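Local coordinates for molybdopterin biosynthesis moeA protein (Pyrococcus horikoshii, PDB 1WU2) that probably takes part in molybdenum cofactor biosynthesis as a MoeA-family protein that handles molybdopterin, at residues E12-K15 against L16-D20; E28-L32 against R33-G37; A167-A171 against L172-K176; A314-M318 against V319-N323. All blocks are in the same frame, centred on the assembly; numbering follows the deposited sequence.

Interaction 1: residues E12-K15 against L16-D20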
loop_
_atom_site.group_PDB
_atom_site.type_symbol
_atom_site.label_atom_id
_atom_site.label_comp_id
_atom_site.label_asym_id
_atom_site.label_seq_id
_atom_site.Cartn_x
_atom_site.Cartn_y
_atom_site.Cartn_z
ATOM N N GLU A 12 -22.621 -8.438 13.247
ATOM C CA GLU A 12 -22.899 -9.806 13.688
ATOM C C GLU A 12 -22.351 -10.823 12.688
ATOM O O GLU A 12 -21.836 -11.866 13.087
ATOM C CB GLU A 12 -24.404 -10.037 13.878
ATOM C CG GLU A 12 -24.742 -11.424 14.427
ATOM C CD GLU A 12 -26.227 -11.649 14.672
ATOM O OE1 GLU A 12 -27.053 -10.781 14.312
ATOM O OE2 GLU A 12 -26.569 -12.716 15.230
ATOM N N ALA A 13 -22.476 -10.518 11.398
ATOM C CA ALA A 13 -22.016 -11.408 10.334
ATOM C C ALA A 13 -20.496 -11.498 10.304
ATOM O O ALA A 13 -19.941 -12.553 10.018
ATOM C CB ALA A 13 -22.524 -10.931 8.980
ATOM N N LEU A 14 -19.834 -10.383 10.596
ATOM C CA LEU A 14 -18.381 -10.319 10.564
ATOM C C LEU A 14 -17.807 -11.084 11.745
ATOM O O LEU A 14 -16.761 -11.708 11.625
ATOM C CB LEU A 14 -17.899 -8.862 10.587
ATOM C CG LEU A 14 -16.384 -8.650 10.505
ATOM C CD1 LEU A 14 -15.849 -9.104 9.151
ATOM C CD2 LEU A 14 -16.020 -7.193 10.779
ATOM N N LYS A 15 -18.500 -11.039 12.880
ATOM C CA LYS A 15 -18.071 -11.765 14.073
ATOM C C LYS A 15 -18.261 -13.276 13.910
ATOM O O LYS A 15 -17.397 -14.055 14.303
ATOM C CB LYS A 15 -18.834 -11.275 15.306
ATOM C CG LYS A 15 -18.193 -11.670 16.635
ATOM C CD LYS A 15 -19.219 -12.193 17.634
ATOM C CE LYS A 15 -18.680 -12.171 19.064
ATOM N NZ LYS A 15 -17.645 -13.213 19.296
ATOM N N LEU A 16 -19.393 -13.681 13.341
ATOM C CA LEU A 16 -19.685 -15.096 13.130
ATOM C C LEU A 16 -18.646 -15.698 12.194
ATOM O O LEU A 16 -18.130 -16.786 12.445
ATOM C CB LEU A 16 -21.089 -15.286 12.534
ATOM C CG LEU A 16 -22.290 -15.108 13.468
ATOM C CD1 LEU A 16 -23.586 -15.042 12.668
ATOM C CD2 LEU A 16 -22.362 -16.225 14.500
ATOM N N LEU A 17 -18.336 -14.959 11.131
ATOM C CA LEU A 17 -17.353 -15.358 10.131
ATOM C C LEU A 17 -15.936 -15.453 10.696
ATOM O O LEU A 17 -15.257 -16.456 10.501
ATOM C CB LEU A 17 -17.372 -14.362 8.966
ATOM C CG LEU A 17 -16.512 -14.701 7.741
ATOM C CD1 LEU A 17 -17.282 -14.439 6.454
ATOM C CD2 LEU A 17 -15.205 -13.919 7.738
ATOM N N LEU A 18 -15.497 -14.409 11.392
ATOM C CA LEU A 18 -14.112 -14.323 11.872
ATOM C C LEU A 18 -13.827 -15.248 13.058
ATOM O O LEU A 18 -12.703 -15.715 13.215
ATOM C CB LEU A 18 -13.748 -12.878 12.243
ATOM C CG LEU A 18 -13.623 -11.872 11.097
ATOM C CD1 LEU A 18 -13.367 -10.477 11.648
ATOM C CD2 LEU A 18 -12.519 -12.276 10.116
ATOM N N ASP A 19 -14.837 -15.503 13.888
ATOM C CA ASP A 19 -14.729 -16.484 14.968
ATOM C C ASP A 19 -14.504 -17.894 14.407
ATOM O O ASP A 19 -13.880 -18.729 15.058
ATOM C CB ASP A 19 -15.988 -16.484 15.852
ATOM C CG ASP A 19 -16.063 -15.285 16.801
ATOM O OD1 ASP A 19 -15.076 -14.524 16.943
ATOM O OD2 ASP A 19 -17.097 -15.029 17.456
ATOM N N ASP A 20 -15.022 -18.149 13.207
ATOM C CA ASP A 20 -14.823 -19.425 12.514
ATOM C C ASP A 20 -13.415 -19.570 11.917
ATOM O O ASP A 20 -12.964 -20.686 11.656
ATOM C CB ASP A 20 -15.873 -19.584 11.406
ATOM C CG ASP A 20 -16.067 -21.031 10.980
ATOM O OD1 ASP A 20 -16.370 -21.873 11.847
ATOM O OD2 ASP A 20 -15.951 -21.417 9.798
#
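Leu14 and Leu18, one turn apart on helix 10-20, make the close apolar part of this contact. CD1 of Leu18 lies 3.7 Å from CG of Leu14 and nearly as close to Leu14 CD1, the two branches crossing at a slant. Leu18 has its CG anti to the carbonyl carbon (chi1 -69°), which lays it back over the preceding turn, where Leu18 CG comes 3.2 Å from Leu14 O; its other methyl, CD2, packs on Ala314 of helix 300-319. Beneath the side chains the helix is regular: the amides of Leu16, Leu17, Leu18 and Asp19 each donate to the carbonyl four residues earlier, as in Leu18 N to Leu14 O at 3.0 Å.

The solvent side is carried by Lys15 and Asp19, both exposed. Lys15 bends at chi2 and chi4 and curls round one carboxylate oxygen, so that Lys15 NZ lies 2.6 Å from Asp19 OD2, on its syn lone-pair side, in a salt bridge. Glu12 is looser still; its extended chain runs alongside Leu16, with Glu12 CG 4.2 Å from Leu16 CD1. An alanine in place of Leu18 would probably leave the end of Leu14 without its apolar mate and open a gap against Ala314.

Leu14 and Leu17, together with Ala13, rest on Phe310 of helix 300-319, while Ala13, Leu16 and Leu17 also touch Phe276 of strand 276-277. Asp20 OD2 is hydrogen-bonded to Tyr289 OH of strand 288-290, so this N-terminal helix lies against a helix and strands from much later in the chain.

Interaction 2: residues E28-L32 against R33-G37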
loop_
_atom_site.group_PDB
_atom_site.type_symbol
_atom_site.label_atom_id
_atom_site.label_comp_id
_atom_site.label_asym_id
_atom_site.label_seq_id
_atom_site.Cartn_x
_atom_site.Cartn_y
_atom_site.Cartn_z
ATOM N N GLU A 28 7.454 -20.302 7.401
ATOM C CA GLU A 28 8.587 -20.642 6.540
ATOM C C GLU A 28 9.620 -19.513 6.509
ATOM O O GLU A 28 9.287 -18.345 6.704
ATOM C CB GLU A 28 8.115 -20.960 5.118
ATOM C CG GLU A 28 7.654 -19.756 4.307
ATOM C CD GLU A 28 7.029 -20.147 2.983
ATOM O OE1 GLU A 28 6.041 -19.503 2.579
ATOM O OE2 GLU A 28 7.524 -21.101 2.340
ATOM N N LYS A 29 10.872 -19.872 6.250
ATOM C CA LYS A 29 11.959 -18.902 6.199
ATOM C C LYS A 29 12.151 -18.450 4.755
ATOM O O LYS A 29 12.438 -19.265 3.877
ATOM C CB LYS A 29 13.254 -19.512 6.752
ATOM C CG LYS A 29 13.545 -19.182 8.223
ATOM C CD LYS A 29 13.321 -20.381 9.156
ATOM C CE LYS A 29 14.292 -20.384 10.340
ATOM N NZ LYS A 29 15.522 -21.190 10.060
ATOM N N VAL A 30 11.973 -17.154 4.513
ATOM C CA VAL A 30 12.172 -16.574 3.184
ATOM C C VAL A 30 13.360 -15.617 3.212
ATOM O O VAL A 30 13.599 -14.967 4.227
ATOM C CB VAL A 30 10.907 -15.839 2.673
ATOM C CG1 VAL A 30 9.721 -16.796 2.616
ATOM C CG2 VAL A 30 10.573 -14.612 3.537
ATOM N N PRO A 31 14.102 -15.526 2.108
ATOM C CA PRO A 31 15.274 -14.644 2.049
ATOM C C PRO A 31 14.882 -13.169 2.068
ATOM O O PRO A 31 13.764 -12.835 1.684
ATOM C CB PRO A 31 15.932 -15.017 0.717
ATOM C CG PRO A 31 14.834 -15.566 -0.106
ATOM C CD PRO A 31 13.890 -16.241 0.837
ATOM N N LEU A 32 15.797 -12.318 2.525
ATOM C CA LEU A 32 15.573 -10.872 2.613
ATOM C C LEU A 32 15.094 -10.254 1.298
ATOM O O LEU A 32 14.244 -9.366 1.303
ATOM C CB LEU A 32 16.855 -10.163 3.077
ATOM C CG LEU A 32 17.027 -9.904 4.579
ATOM C CD1 LEU A 32 16.624 -11.094 5.437
ATOM C CD2 LEU A 32 18.464 -9.494 4.882
ATOM N N ARG A 33 15.638 -10.734 0.184
ATOM C CA ARG A 33 15.301 -10.218 -1.143
ATOM C C ARG A 33 13.823 -10.409 -1.514
ATOM O O ARG A 33 13.282 -9.647 -2.312
ATOM C CB ARG A 33 16.193 -10.881 -2.201
ATOM C CG ARG A 33 16.286 -10.123 -3.519
ATOM C CD ARG A 33 17.128 -8.860 -3.457
ATOM N NE ARG A 33 17.640 -8.483 -4.775
ATOM C CZ ARG A 33 16.927 -7.894 -5.738
ATOM N NH1 ARG A 33 15.642 -7.596 -5.559
ATOM N NH2 ARG A 33 17.507 -7.598 -6.897
ATOM N N GLU A 34 13.184 -11.430 -0.944
ATOM C CA GLU A 34 11.777 -11.734 -1.206
ATOM C C GLU A 34 10.875 -11.525 0.027
ATOM O O GLU A 34 9.775 -12.073 0.095
ATOM C CB GLU A 34 11.655 -13.184 -1.699
ATOM C CG GLU A 34 12.668 -13.565 -2.772
ATOM C CD GLU A 34 12.417 -14.941 -3.368
ATOM O OE1 GLU A 34 12.432 -15.935 -2.603
ATOM O OE2 GLU A 34 12.214 -15.029 -4.604
ATOM N N ALA A 35 11.331 -10.714 0.979
ATOM C CA ALA A 35 10.656 -10.565 2.274
ATOM C C ALA A 35 9.623 -9.435 2.326
ATOM O O ALA A 35 8.759 -9.445 3.195
ATOM C CB ALA A 35 11.687 -10.372 3.386
ATOM N N VAL A 36 9.713 -8.466 1.417
ATOM C CA VAL A 36 8.811 -7.310 1.437
ATOM C C VAL A 36 7.363 -7.732 1.145
ATOM O O VAL A 36 7.104 -8.449 0.180
ATOM C CB VAL A 36 9.247 -6.226 0.421
ATOM C CG1 VAL A 36 8.209 -5.105 0.334
ATOM C CG2 VAL A 36 10.614 -5.651 0.796
ATOM N N GLY A 37 6.434 -7.285 1.990
ATOM C CA GLY A 37 5.022 -7.613 1.852
ATOM C C GLY A 37 4.598 -8.829 2.660
ATOM O O GLY A 37 3.407 -9.116 2.783
#
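Pro31 O and Leu32 O each accept a backbone hydrogen bond from three residues further on, Glu34 N at 3.0 Å and Ala35 N at 3.2 Å, and both donors stand well above the carbonyl planes, by 52° and 71°. Across this turn the Pro31 ring meets Glu34: OE1 of the glutamate lies 3.5 Å from Pro31 CG, and Glu34 CG touches the same ring carbon. With chi1 at -46°, Glu34 carries its CG beside its own backbone N and thus back toward the proline. Inside the bend, Ala35 CB packs 3.4 Å from Leu32 O, and the CG2 methyl of Val30 makes a looser contact, 4.4 Å from Ala35 CB. Leu32 turns to Val166 and Lys170 of helix 163-171. Arg33 heads away from the turn to form a salt bridge with Glu221 of the second subunit, which places this bend at the dimer interface. Two overlapping beta turns, together a short piece of 3-10 helix, thus end strand 27-31, the partner of strand 176-180 in a two-stranded antiparallel sheet, and swing the chain into the loop before strand 44-45.

Interaction 3: residues A167-A171 against L172-K176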
loop_
_atom_site.group_PDB
_atom_site.type_symbol
_atom_site.label_atom_id
_atom_site.label_comp_id
_atom_site.label_asym_id
_atom_site.label_seq_id
_atom_site.Cartn_x
_atom_site.Cartn_y
_atom_site.Cartn_z
ATOM N N ALA A 167 16.032 -4.116 6.180
ATOM C CA ALA A 167 17.365 -3.595 6.450
ATOM C C ALA A 167 17.761 -3.841 7.902
ATOM O O ALA A 167 18.918 -4.143 8.189
ATOM C CB ALA A 167 17.412 -2.110 6.139
HETATM N N MSE A 168 16.796 -3.701 8.811
HETATM C CA MSE A 168 17.011 -3.973 10.231
HETATM C C MSE A 168 17.288 -5.450 10.435
HETATM O O MSE A 168 18.043 -5.818 11.331
HETATM C CB MSE A 168 15.790 -3.561 11.061
HETATM C CG MSE A 168 15.884 -3.900 12.551
HETATM SE SE MSE A 168 17.362 -2.996 13.441
HETATM C CE MSE A 168 16.431 -1.317 13.896
ATOM N N LEU A 169 16.666 -6.285 9.604
ATOM C CA LEU A 169 16.874 -7.725 9.646
ATOM C C LEU A 169 18.308 -8.064 9.249
ATOM O O LEU A 169 18.930 -8.928 9.859
ATOM C CB LEU A 169 15.877 -8.445 8.733
ATOM C CG LEU A 169 14.435 -8.530 9.245
ATOM C CD1 LEU A 169 13.505 -9.069 8.168
ATOM C CD2 LEU A 169 14.350 -9.397 10.488
ATOM N N LYS A 170 18.835 -7.368 8.243
ATOM C CA LYS A 170 20.224 -7.558 7.835
ATOM C C LYS A 170 21.191 -7.033 8.894
ATOM O O LYS A 170 22.284 -7.573 9.055
ATOM C CB LYS A 170 20.514 -6.878 6.497
ATOM C CG LYS A 170 21.772 -7.430 5.825
ATOM C CD LYS A 170 22.089 -6.712 4.532
ATOM C CE LYS A 170 23.452 -7.128 3.999
ATOM N NZ LYS A 170 23.610 -6.790 2.554
ATOM N N ALA A 171 20.785 -5.987 9.612
ATOM C CA ALA A 171 21.587 -5.428 10.697
ATOM C C ALA A 171 21.721 -6.418 11.851
ATOM O O ALA A 171 22.727 -6.409 12.562
ATOM C CB ALA A 171 20.981 -4.109 11.192
ATOM N N LEU A 172 20.711 -7.272 12.021
ATOM C CA LEU A 172 20.704 -8.301 13.061
ATOM C C LEU A 172 21.333 -9.629 12.600
ATOM O O LEU A 172 21.432 -10.571 13.383
ATOM C CB LEU A 172 19.271 -8.573 13.532
ATOM C CG LEU A 172 18.369 -7.435 14.042
ATOM C CD1 LEU A 172 17.345 -7.990 15.031
ATOM C CD2 LEU A 172 19.143 -6.277 14.663
ATOM N N GLY A 173 21.733 -9.709 11.333
ATOM C CA GLY A 173 22.361 -10.903 10.789
ATOM C C GLY A 173 21.401 -12.029 10.430
ATOM O O GLY A 173 21.788 -13.195 10.443
ATOM N N ILE A 174 20.155 -11.686 10.108
ATOM C CA ILE A 174 19.151 -12.675 9.717
ATOM C C ILE A 174 19.111 -12.772 8.194
ATOM O O ILE A 174 18.729 -11.820 7.523
ATOM C CB ILE A 174 17.755 -12.296 10.275
ATOM C CG1 ILE A 174 17.790 -12.209 11.803
ATOM C CG2 ILE A 174 16.701 -13.321 9.852
ATOM C CD1 ILE A 174 16.731 -11.302 12.385
ATOM N N LYS A 175 19.519 -13.921 7.658
ATOM C CA LYS A 175 19.540 -14.151 6.214
ATOM C C LYS A 175 18.156 -14.526 5.689
ATOM O O LYS A 175 17.735 -14.054 4.629
ATOM C CB LYS A 175 20.533 -15.263 5.865
ATOM C CG LYS A 175 21.990 -14.913 6.144
ATOM C CD LYS A 175 22.910 -16.075 5.794
ATOM C CE LYS A 175 24.338 -15.617 5.519
ATOM N NZ LYS A 175 25.102 -16.636 4.738
ATOM N N LYS A 176 17.468 -15.395 6.427
ATOM C CA LYS A 176 16.122 -15.835 6.072
ATOM C C LYS A 176 15.185 -15.660 7.270
ATOM O O LYS A 176 15.343 -16.327 8.298
ATOM C CB LYS A 176 16.144 -17.291 5.610
ATOM C CG LYS A 176 16.998 -17.538 4.370
ATOM C CD LYS A 176 17.041 -19.021 3.993
ATOM C CE LYS A 176 15.761 -19.469 3.294
ATOM N NZ LYS A 176 15.940 -19.615 1.823
#
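Peptide units are the flat groups joining Leu169 and Lys170 to the residues after the helix. Ile174 N approaches Leu169 O at 3.0 Å, tilted 26° from that carbonyl's plane, in a fairly straight bond. Gly173 N instead stands over the face of the Lys170 carbonyl, 3.2 Å from Lys170 O and 76° out of its plane. These two bonds, with the positive phi of Gly173, make a Schellman motif; Leu172 N adds only weak bonds to Met168 O and Leu169 O.

Leu172 holds its CG anti to the carbonyl carbon (chi1 -55°), which brings CG to 3.2 Å from Met168 O and sets Leu172 CD2 3.9 Å from SE of Met168, a selenomethionine. Two residues on, Ile174 CD1 meets Leu169 CD2 at 3.6 Å, an apolar pair spanning the helix end. Leu172 and Ile174 both continue onto Ile44 of strand 44-45, and Leu172 also onto Val154 of strand 153-155. A serine replacing Leu172 would probably leave the selenium without its methyl neighbour and a gap facing Ile44 and Val154. Lys170 forms a salt bridge with Glu196 of the second subunit. The chemistry is therefore divided: backbone polarity is met by capping bonds, the buried flank is apolar, and the charge of Lys170 is paired across the dimer interface.

Interaction 4: residues A314-M318 against V319-N323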
loop_
_atom_site.group_PDB
_atom_site.type_symbol
_atom_site.label_atom_id
_atom_site.label_comp_id
_atom_site.label_asym_id
_atom_site.label_seq_id
_atom_site.Cartn_x
_atom_site.Cartn_y
_atom_site.Cartn_z
ATOM N N ALA A 314 -10.602 -11.604 7.086
ATOM C CA ALA A 314 -10.344 -13.022 7.341
ATOM C C ALA A 314 -8.898 -13.383 7.017
ATOM O O ALA A 314 -8.228 -14.047 7.802
ATOM C CB ALA A 314 -11.296 -13.895 6.530
ATOM N N LEU A 315 -8.427 -12.943 5.856
ATOM C CA LEU A 315 -7.047 -13.168 5.429
ATOM C C LEU A 315 -6.043 -12.556 6.408
ATOM O O LEU A 315 -5.024 -13.168 6.723
ATOM C CB LEU A 315 -6.823 -12.587 4.033
ATOM C CG LEU A 315 -7.491 -13.359 2.896
ATOM C CD1 LEU A 315 -7.610 -12.489 1.656
ATOM C CD2 LEU A 315 -6.714 -14.632 2.577
ATOM N N ALA A 316 -6.346 -11.350 6.882
ATOM C CA ALA A 316 -5.500 -10.661 7.852
ATOM C C ALA A 316 -5.445 -11.414 9.178
ATOM O O ALA A 316 -4.403 -11.466 9.817
ATOM C CB ALA A 316 -5.996 -9.236 8.073
ATOM N N LYS A 317 -6.565 -12.002 9.584
ATOM C CA LYS A 317 -6.620 -12.796 10.811
ATOM C C LYS A 317 -5.802 -14.083 10.693
ATOM O O LYS A 317 -5.214 -14.539 11.672
ATOM C CB LYS A 317 -8.070 -13.137 11.175
ATOM C CG LYS A 317 -8.281 -13.387 12.665
ATOM C CD LYS A 317 -9.351 -14.423 12.928
ATOM C CE LYS A 317 -9.397 -14.797 14.399
ATOM N NZ LYS A 317 -10.676 -15.459 14.746
HETATM N N MSE A 318 -5.756 -14.649 9.489
HETATM C CA MSE A 318 -5.075 -15.922 9.243
HETATM C C MSE A 318 -3.548 -15.794 9.336
HETATM O O MSE A 318 -2.874 -16.727 9.758
HETATM C CB MSE A 318 -5.487 -16.498 7.880
HETATM C CG MSE A 318 -6.910 -17.036 7.856
HETATM SE SE MSE A 318 -7.500 -17.671 6.094
HETATM C CE MSE A 318 -7.446 -19.540 6.472
ATOM N N VAL A 319 -3.012 -14.638 8.951
ATOM C CA VAL A 319 -1.578 -14.365 9.083
ATOM C C VAL A 319 -1.254 -13.474 10.294
ATOM O O VAL A 319 -0.086 -13.185 10.561
ATOM C CB VAL A 319 -1.000 -13.718 7.800
ATOM C CG1 VAL A 319 -1.189 -14.642 6.604
ATOM C CG2 VAL A 319 -1.622 -12.340 7.530
ATOM N N GLY A 320 -2.281 -13.049 11.025
ATOM C CA GLY A 320 -2.109 -12.143 12.148
ATOM C C GLY A 320 -1.570 -10.776 11.760
ATOM O O GLY A 320 -0.838 -10.157 12.532
ATOM N N ALA A 321 -1.933 -10.308 10.567
ATOM C CA ALA A 321 -1.468 -9.024 10.051
ATOM C C ALA A 321 -1.910 -7.860 10.928
ATOM O O ALA A 321 -3.060 -7.802 11.369
ATOM C CB ALA A 321 -1.966 -8.815 8.627
ATOM N N GLN A 322 -0.979 -6.944 11.176
ATOM C CA GLN A 322 -1.246 -5.719 11.920
ATOM C C GLN A 322 -1.046 -4.530 10.989
ATOM O O GLN A 322 -0.112 -4.521 10.191
ATOM C CB GLN A 322 -0.310 -5.613 13.129
ATOM C CG GLN A 322 -1.036 -5.482 14.475
ATOM C CD GLN A 322 -1.336 -6.816 15.135
ATOM O OE1 GLN A 322 -1.714 -6.858 16.308
ATOM N NE2 GLN A 322 -1.170 -7.906 14.393
ATOM N N ASN A 323 -1.936 -3.543 11.083
ATOM C CA ASN A 323 -1.843 -2.312 10.295
ATOM C C ASN A 323 -1.879 -2.584 8.791
ATOM O O ASN A 323 -1.005 -2.144 8.041
ATOM C CB ASN A 323 -0.586 -1.517 10.680
ATOM C CG ASN A 323 -0.538 -1.173 12.159
ATOM O OD1 ASN A 323 0.449 -1.447 12.841
ATOM N ND2 ASN A 323 -1.602 -0.555 12.657
HETATM O O HOH W 1 -5.002 -9.530 11.943
#
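Val319 rests against the last turn of helix 300-319 through its methyls. Its CB lies beside the peptide carbon that joins it to Met318. From there CG1, anti to the valine's own carbonyl carbon (chi1 -60°), stays close to the same Met318 C. The second methyl, CG2, sits between backbone N and carbonyl carbon and reaches further back, with Val319 CG2 3.6 Å from Leu315 O and 3.7 Å from Ala316 O. The chain then leaves the helix through Gly320, whose positive phi makes it the C-prime residue of a Schellman motif. Ala321 N donates to Ala316 O at 2.8 Å, in the carbonyl plane, while the bond from Gly320 N to Lys317 O is weak. Ala316 CB and Ala321 CB meet at 4.1 Å across this closure. A water donates to Ala321 O at 2.7 Å and, more weakly, to Ala316 O, giving that carbonyl a second partner.

Around this helix end, Met318 (selenomethionine) packs on Ile21 and on Asp252 of strand 252-255, and Lys317 NZ is hydrogen-bonded to Leu18 O and Ile21 O. Ala314 rests on helix 10-20, and beyond the turn Asn323 touches Tyr349 of the second subunit on the way to strand 327-332.

Overall arrangement
All four contacts are local and follow one another along the chain, yet they gather in two pairs. Interactions 1 and 4, centres 14 Å apart, touch where helix 10-20 lies on helix 300-319, joining the N-terminal region to the probable molybdopterin-binding domain. Interactions 2 and 3, centres 11 Å apart, meet through Leu32 CD1 against Ile174 O; they share the two-stranded sheet of 27-31 and 176-180, and both make salt bridges to the second subunit. The pairs come nearest at interactions 2 and 4, centres 17 Å apart, and are widest at interactions 1 and 3, 38 Å between centres. Strand 27-31 follows helix 10-20 directly, so the N-terminal piece probably ties helix 300-319 to the dimer interface.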